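Local coordinates for protein DyP (PDB 3VXI) that binds heme b and probably acts as a dye-decolorizing peroxidase, oxidising its substrates at the expense of hydrogen peroxide, at residues A[195-200]-A[326-331]; A[287-292]-A[313-318]. All coordinates share one frame; numbering follows the deposited sequence.

Contact 1. Residues A[195-200]-A[326-331]; sequences GIILTG and HAMRSS. With HEM (protoporphyrin IX containing Fe), chain B; ASC (ascorbic acid), chain C.
I197 meets the start of strand 328-334 with the end of its longer branch. CD1 lies against the backbone, 3.8 Å from A327 CA and equally close to M328 N, and the I197 and M328 side chains cross at about a right angle, with I197 CD1 3.9 Å from M328 CG. The bends of M328 at chi2 and chi3 lead SD and CE away from I197, so the methionine gives its CG to this packing. Next to it, I196 puts its CG2 methyl 3.3 Å from H326 O; with CG1 of I196 anti to the carbonyl carbon (chi1 -59°), CG2 is the branch turned to H326. No hydrogen bond joins the two segments.

Beyond this packing, the strand segment hands its polar groups to the ligands. The H326 ring meets the ascorbic acid edge-on, CE1 3.2 Å from ASC O1. R329 reaches the heme: its chain, bent at chi3 (-55°), lays the guanidinium face over pyrrole D, with HEM C3D under its centre. NH2 then bonds the propionate oxygen HEM O2A at 2.8 Å, while NH1 donates at 2.9 Å to water 1, the water on the heme iron. D171 forms a salt bridge with NH1 and S174 O takes a bond from NH2, which should fix the group's rotation. A leucine in place of R329 would probably leave the propionate and D171 without their cationic mate and the iron-bound water without this donor. An arginine over the heme beside an aspartate is the distal arrangement of the DyP-type peroxidases, here carried by an edge strand of the second four-stranded antiparallel sheet.

Contact 2. Residues A[287-292]-A[313-318]; sequences RNNNFD and NPRQDL. With ASC (ascorbic acid), chain C; HEM (protoporphyrin IX containing Fe), chain B.
N289 OD1 is gripped by R315, whose NH2 donates to it at 2.7 Å in a nearly straight bond (163°); a weak bond from NH1 and another from R263 NH2 reach the same oxygen. The arginine takes N289 end-on, because NH1 also bonds the backbone atom N289 O at 3.0 Å. The amide plane is turned nearly perpendicular to the guanidinium, which it meets at its edge. NH1 has a further acceptor in F291 O, at 2.9 Å and tilted out of the guanidinium plane.

The F291 ring lies flat on this guanidinium, the planes about 10° apart, with R315 CZ 3.9 Å from the ring centroid: a cation-pi stack that covers one face while the edge does the hydrogen bonding. In that edge NH2 meets the heme propionate, HEM O1D, at 2.9 Å, and the extended chain from CG to NE carries the group there. N313, with CG anti to its backbone N (chi1 -180°), uses ND2 twice, toward HEM O2D and toward ASC O1 at 2.9 Å. Its OD1 accepts a bond from ASC O2, so the amide bridges propionate and ascorbic acid. Farther along, Q316 N donates to D292 O at 2.9 Å, and the D292 carboxylate turns to S294.

Both segments are largely loop, with a short 3-10 turn at 316-318. Segment 287-292 follows helix 279-282, and 313-318 leaves helix 308-312, whose first residue, H308, is the axial ligand of the iron; P314 and L318 pack on W374 of helix 367-375.

Overall arrangement
Contacts 1 and 2 have centres 18 Å apart and come together at the heme and the ascorbic acid. In sequence the order is 195-200, 287-292, 313-318, 326-331, so both segments of contact 2 fall between those of contact 1, all within the C-terminal part of the DyP-type peroxidase fold. Contact 1 brings in strand 328-334 at the edge of an antiparallel sheet, whereas contact 2 joins the loop leading up to helix 308-312 with the one that leaves it. They touch where H326 CE1 packs 3.8 Å from N313 OD1. Between them they hold both heme propionates and border the bound ascorbic acid, so the two ligands are lined by the same parts of the chain.

Contact 1. Residues A[195-200]-A[326-331]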
# COMPACT_ATOMS: atom_id res chain seq x y z
N GLY A 195 17.32 6.90 1.62
CA GLY A 195 16.62 7.75 2.57
C GLY A 195 15.24 8.19 2.12
O GLY A 195 14.54 8.84 2.88
N ILE A 196 14.83 7.84 0.91
CA ILE A 196 13.43 8.04 0.54
C ILE A 196 12.55 7.07 1.35
O ILE A 196 11.40 7.38 1.68
CB ILE A 196 13.19 7.90 -0.99
CG1 ILE A 196 14.04 8.93 -1.76
CG2 ILE A 196 11.70 8.05 -1.34
CD1 ILE A 196 13.87 10.40 -1.28
N ILE A 197 13.12 5.92 1.71
CA ILE A 197 12.41 4.87 2.42
C ILE A 197 12.88 4.73 3.88
O ILE A 197 12.06 4.53 4.79
CB ILE A 197 12.56 3.51 1.69
CG1 ILE A 197 12.12 3.61 0.21
CG2 ILE A 197 11.76 2.41 2.40
CD1 ILE A 197 10.67 4.15 -0.01
N LEU A 198 14.19 4.84 4.09
CA LEU A 198 14.79 4.59 5.40
C LEU A 198 15.19 5.87 6.09
O LEU A 198 15.95 6.67 5.53
CB LEU A 198 16.02 3.69 5.23
CG LEU A 198 15.78 2.30 4.64
CD1 LEU A 198 17.08 1.62 4.26
CD2 LEU A 198 14.98 1.41 5.60
N THR A 199 14.68 6.07 7.30
CA THR A 199 15.00 7.27 8.06
C THR A 199 16.49 7.34 8.36
O THR A 199 17.13 6.33 8.67
CB THR A 199 14.13 7.39 9.33
OG1 THR A 199 14.16 6.16 10.06
CG2 THR A 199 12.69 7.73 8.97
N GLY A 200 17.05 8.55 8.23
CA GLY A 200 18.46 8.78 8.52
C GLY A 200 19.44 8.46 7.40
O GLY A 200 20.65 8.68 7.57
N HIS A 326 8.29 8.64 -3.96
CA HIS A 326 8.18 7.19 -4.12
C HIS A 326 8.05 6.54 -2.76
O HIS A 326 8.55 7.06 -1.76
CB HIS A 326 9.40 6.61 -4.85
CG HIS A 326 9.51 7.07 -6.27
ND1 HIS A 326 8.82 6.47 -7.30
CD2 HIS A 326 10.21 8.09 -6.83
CE1 HIS A 326 9.09 7.10 -8.44
NE2 HIS A 326 9.93 8.09 -8.17
N ALA A 327 7.38 5.40 -2.72
CA ALA A 327 7.19 4.67 -1.47
C ALA A 327 7.07 3.19 -1.78
O ALA A 327 6.71 2.81 -2.90
CB ALA A 327 5.95 5.17 -0.75
N MET A 328 7.41 2.35 -0.80
CA MET A 328 7.26 0.89 -0.93
C MET A 328 5.89 0.46 -0.48
O MET A 328 5.35 1.01 0.49
CB MET A 328 8.27 0.17 -0.03
CG MET A 328 9.73 0.37 -0.39
SD MET A 328 10.15 -0.35 -1.99
CE MET A 328 9.66 -2.06 -1.83
N ARG A 329 5.32 -0.55 -1.14
CA ARG A 329 4.03 -1.09 -0.70
C ARG A 329 4.13 -2.58 -0.41
O ARG A 329 4.84 -3.32 -1.10
CB ARG A 329 2.93 -0.85 -1.74
CG ARG A 329 2.57 0.62 -1.92
CD ARG A 329 1.74 0.86 -3.19
NE ARG A 329 2.48 0.34 -4.35
CZ ARG A 329 2.06 -0.60 -5.18
NH1 ARG A 329 0.85 -1.13 -5.08
NH2 ARG A 329 2.86 -1.02 -6.15
N SER A 330 3.41 -3.00 0.63
CA SER A 330 3.35 -4.42 1.00
C SER A 330 1.93 -4.78 1.46
O SER A 330 1.72 -5.29 2.56
CB SER A 330 4.38 -4.72 2.08
OG SER A 330 4.60 -6.12 2.17
N SER A 331 0.97 -4.48 0.59
CA SER A 331 -0.44 -4.69 0.91
C SER A 331 -0.86 -6.13 0.66
O SER A 331 -0.23 -6.85 -0.13
CB SER A 331 -1.32 -3.75 0.07
OG SER A 331 -0.84 -2.42 0.17
CHA HEM B . -0.44 0.56 -7.76
CHB HEM B . -4.67 -1.29 -6.32
CHC HEM B . -4.82 1.92 -2.71
CHD HEM B . -0.62 3.81 -4.16
C1A HEM B . -1.58 -0.20 -7.71
C2A HEM B . -1.95 -1.23 -8.65
C3A HEM B . -3.11 -1.75 -8.23
C4A HEM B . -3.51 -1.05 -7.03
CMA HEM B . -3.94 -2.86 -8.90
CAA HEM B . -1.17 -1.64 -9.93
CBA HEM B . -0.02 -2.60 -9.64
CGA HEM B . 1.30 -1.89 -9.47
O1A HEM B . 1.61 -0.96 -10.26
O2A HEM B . 2.05 -2.26 -8.56
C1B HEM B . -5.10 -0.59 -5.22
C2B HEM B . -6.30 -0.84 -4.44
C3B HEM B . -6.33 0.05 -3.44
C4B HEM B . -5.15 0.88 -3.54
CMB HEM B . -7.35 -1.92 -4.75
CAB HEM B . -7.40 0.20 -2.33
CBB HEM B . -8.18 -0.83 -1.95
C1C HEM B . -3.73 2.76 -2.84
C2C HEM B . -3.46 3.94 -2.03
C3C HEM B . -2.30 4.47 -2.44
C4C HEM B . -1.80 3.62 -3.50
CMC HEM B . -4.39 4.43 -0.90
CAC HEM B . -1.54 5.70 -1.94
CBC HEM B . -2.22 6.76 -1.47
C1D HEM B . -0.16 3.06 -5.19
C2D HEM B . 1.16 3.22 -5.77
C3D HEM B . 1.21 2.21 -6.87
C4D HEM B . -0.06 1.54 -6.88
CMD HEM B . 2.29 4.17 -5.37
CAD HEM B . 2.40 2.00 -7.80
CBD HEM B . 2.31 3.07 -8.89
CGD HEM B . 3.50 3.04 -9.80
O1D HEM B . 3.26 3.09 -11.04
O2D HEM B . 4.66 2.98 -9.32
NA HEM B . -2.55 -0.10 -6.74
NB HEM B . -4.42 0.47 -4.64
NC HEM B . -2.70 2.61 -3.75
ND HEM B . -0.85 2.04 -5.85
FE HEM B . -2.66 1.27 -5.27
C1 ASC C . 9.28 6.62 -12.20
C2 ASC C . 9.28 8.02 -12.20
C3 ASC C . 9.96 8.42 -13.33
C4 ASC C . 10.46 7.19 -14.05
C5 ASC C . 11.99 7.11 -13.94
C6 ASC C . 12.49 5.75 -14.44
O1 ASC C . 8.78 5.89 -11.36
O2 ASC C . 8.72 8.87 -11.26
O3 ASC C . 10.18 9.68 -13.75
O4 ASC C . 9.94 6.09 -13.28
O5 ASC C . 12.41 7.32 -12.57
O6 ASC C . 13.93 5.70 -14.48
O HOH W 1 -1.65 -0.07 -4.02

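Contact 2. Residues A[287-292]-A[313-318]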
# COMPACT_ATOMS: atom_id res chain seq x y z
N ARG A 287 9.13 -6.04 -18.87
CA ARG A 287 8.38 -5.17 -19.77
C ARG A 287 7.24 -4.42 -19.10
O ARG A 287 6.90 -3.32 -19.52
CB ARG A 287 7.79 -5.98 -20.92
CG ARG A 287 8.81 -6.54 -21.86
CD ARG A 287 8.10 -7.14 -23.04
NE ARG A 287 7.43 -8.39 -22.69
CZ ARG A 287 6.41 -8.92 -23.36
NH1 ARG A 287 5.92 -8.31 -24.44
NH2 ARG A 287 5.87 -10.06 -22.94
N ASN A 288 6.64 -5.01 -18.07
CA ASN A 288 5.39 -4.47 -17.53
C ASN A 288 5.52 -3.15 -16.78
O ASN A 288 4.50 -2.55 -16.39
CB ASN A 288 4.63 -5.50 -16.68
CG ASN A 288 5.36 -5.87 -15.40
OD1 ASN A 288 6.31 -5.19 -14.99
ND2 ASN A 288 4.91 -6.94 -14.75
N ASN A 289 6.75 -2.68 -16.58
CA ASN A 289 6.94 -1.38 -15.93
C ASN A 289 7.68 -0.38 -16.81
O ASN A 289 7.99 0.74 -16.36
CB ASN A 289 7.60 -1.53 -14.56
CG ASN A 289 7.05 -0.54 -13.55
OD1 ASN A 289 5.94 -0.04 -13.72
ND2 ASN A 289 7.82 -0.27 -12.49
N ASN A 290 7.93 -0.75 -18.06
CA ASN A 290 8.78 0.06 -18.94
C ASN A 290 8.02 1.14 -19.71
O ASN A 290 7.94 1.12 -20.95
CB ASN A 290 9.60 -0.84 -19.89
CG ASN A 290 10.79 -0.11 -20.50
OD1 ASN A 290 11.17 0.97 -20.06
ND2 ASN A 290 11.39 -0.72 -21.51
N PHE A 291 7.49 2.10 -18.96
CA PHE A 291 6.75 3.22 -19.53
C PHE A 291 6.88 4.41 -18.59
O PHE A 291 7.18 4.24 -17.40
CB PHE A 291 5.27 2.86 -19.73
CG PHE A 291 4.54 2.57 -18.46
CD1 PHE A 291 3.82 3.58 -17.81
CD2 PHE A 291 4.61 1.31 -17.87
CE1 PHE A 291 3.16 3.32 -16.61
CE2 PHE A 291 3.96 1.05 -16.66
CZ PHE A 291 3.23 2.06 -16.04
N ASP A 292 6.66 5.62 -19.10
CA ASP A 292 6.75 6.79 -18.24
C ASP A 292 5.74 7.88 -18.55
O ASP A 292 5.83 8.96 -18.00
CB ASP A 292 8.18 7.37 -18.22
CG ASP A 292 8.64 7.85 -19.59
OD1 ASP A 292 7.82 7.83 -20.53
OD2 ASP A 292 9.83 8.23 -19.73
N ASN A 313 1.88 7.53 -8.98
CA ASN A 313 3.25 7.68 -9.50
C ASN A 313 3.22 8.33 -10.88
O ASN A 313 3.09 7.66 -11.91
CB ASN A 313 3.99 6.33 -9.57
CG ASN A 313 5.41 6.48 -10.10
OD1 ASN A 313 5.88 7.60 -10.33
ND2 ASN A 313 6.09 5.36 -10.31
N PRO A 314 3.33 9.66 -10.92
CA PRO A 314 3.14 10.43 -12.16
C PRO A 314 4.24 10.30 -13.20
O PRO A 314 4.04 10.72 -14.34
CB PRO A 314 3.03 11.88 -11.65
CG PRO A 314 2.66 11.73 -10.19
CD PRO A 314 3.38 10.52 -9.73
N ARG A 315 5.38 9.71 -12.83
CA ARG A 315 6.49 9.51 -13.76
C ARG A 315 6.77 10.79 -14.56
O ARG A 315 6.99 11.84 -13.94
CB ARG A 315 6.26 8.27 -14.65
CG ARG A 315 5.94 7.02 -13.84
CD ARG A 315 5.81 5.76 -14.70
NE ARG A 315 5.32 4.65 -13.87
CZ ARG A 315 5.73 3.38 -13.95
NH1 ARG A 315 6.60 2.98 -14.88
NH2 ARG A 315 5.23 2.50 -13.10
N GLN A 316 6.73 10.75 -15.89
CA GLN A 316 7.11 11.92 -16.68
C GLN A 316 6.13 13.10 -16.58
O GLN A 316 6.48 14.20 -17.01
CB GLN A 316 7.40 11.54 -18.14
CG GLN A 316 8.14 12.61 -18.97
CD GLN A 316 9.54 12.91 -18.46
OE1 GLN A 316 10.18 12.08 -17.79
NE2 GLN A 316 10.04 14.10 -18.78
N ASP A 317 4.95 12.90 -15.99
CA ASP A 317 4.07 14.04 -15.69
C ASP A 317 4.76 15.08 -14.79
O ASP A 317 4.38 16.24 -14.80
CB ASP A 317 2.74 13.61 -15.07
CG ASP A 317 1.79 12.93 -16.06
OD1 ASP A 317 1.84 13.22 -17.28
OD2 ASP A 317 0.97 12.12 -15.58
N LEU A 318 5.76 14.65 -14.02
CA LEU A 318 6.52 15.58 -13.16
C LEU A 318 7.68 16.25 -13.89
O LEU A 318 8.37 17.10 -13.30
CB LEU A 318 7.04 14.87 -11.91
CG LEU A 318 6.02 14.19 -10.99
CD1 LEU A 318 6.72 13.59 -9.76
CD2 LEU A 318 4.89 15.14 -10.57
C1 ASC C . 9.28 6.62 -12.20
C2 ASC C . 9.28 8.02 -12.20
C3 ASC C . 9.96 8.42 -13.33
C4 ASC C . 10.46 7.19 -14.05
C5 ASC C . 11.99 7.11 -13.94
C6 ASC C . 12.49 5.75 -14.44
O1 ASC C . 8.78 5.89 -11.36
O2 ASC C . 8.72 8.87 -11.26
O3 ASC C . 10.18 9.68 -13.75
O4 ASC C . 9.94 6.09 -13.28
O5 ASC C . 12.41 7.32 -12.57
O6 ASC C . 13.93 5.70 -14.48
CHA HEM B . -0.44 0.56 -7.76
CHB HEM B . -4.67 -1.29 -6.32
CHC HEM B . -4.82 1.92 -2.71
CHD HEM B . -0.62 3.81 -4.16
C1A HEM B . -1.58 -0.20 -7.71
C2A HEM B . -1.95 -1.23 -8.65
C3A HEM B . -3.11 -1.75 -8.23
C4A HEM B . -3.51 -1.05 -7.03
CMA HEM B . -3.94 -2.86 -8.90
CAA HEM B . -1.17 -1.64 -9.93
CBA HEM B . -0.02 -2.60 -9.64
CGA HEM B . 1.30 -1.89 -9.47
O1A HEM B . 1.61 -0.96 -10.26
O2A HEM B . 2.05 -2.26 -8.56
C1B HEM B . -5.10 -0.59 -5.22
C2B HEM B . -6.30 -0.84 -4.44
C3B HEM B . -6.33 0.05 -3.44
C4B HEM B . -5.15 0.88 -3.54
CMB HEM B . -7.35 -1.92 -4.75
CAB HEM B . -7.40 0.20 -2.33
CBB HEM B . -8.18 -0.83 -1.95
C1C HEM B . -3.73 2.76 -2.84
C2C HEM B . -3.46 3.94 -2.03
C3C HEM B . -2.30 4.47 -2.44
C4C HEM B . -1.80 3.62 -3.50
CMC HEM B . -4.39 4.43 -0.90
CAC HEM B . -1.54 5.70 -1.94
CBC HEM B . -2.22 6.76 -1.47
C1D HEM B . -0.16 3.06 -5.19
C2D HEM B . 1.16 3.22 -5.77
C3D HEM B . 1.21 2.21 -6.87
C4D HEM B . -0.06 1.54 -6.88
CMD HEM B . 2.29 4.17 -5.37
CAD HEM B . 2.40 2.00 -7.80
CBD HEM B . 2.31 3.07 -8.89
CGD HEM B . 3.50 3.04 -9.80
O1D HEM B . 3.26 3.09 -11.04
O2D HEM B . 4.66 2.98 -9.32
NA HEM B . -2.55 -0.10 -6.74
NB HEM B . -4.42 0.47 -4.64
NC HEM B . -2.70 2.61 -3.75
ND HEM B . -0.85 2.04 -5.85
FE HEM B . -2.66 1.27 -5.27
O HOH W 1 -1.65 -0.07 -4.02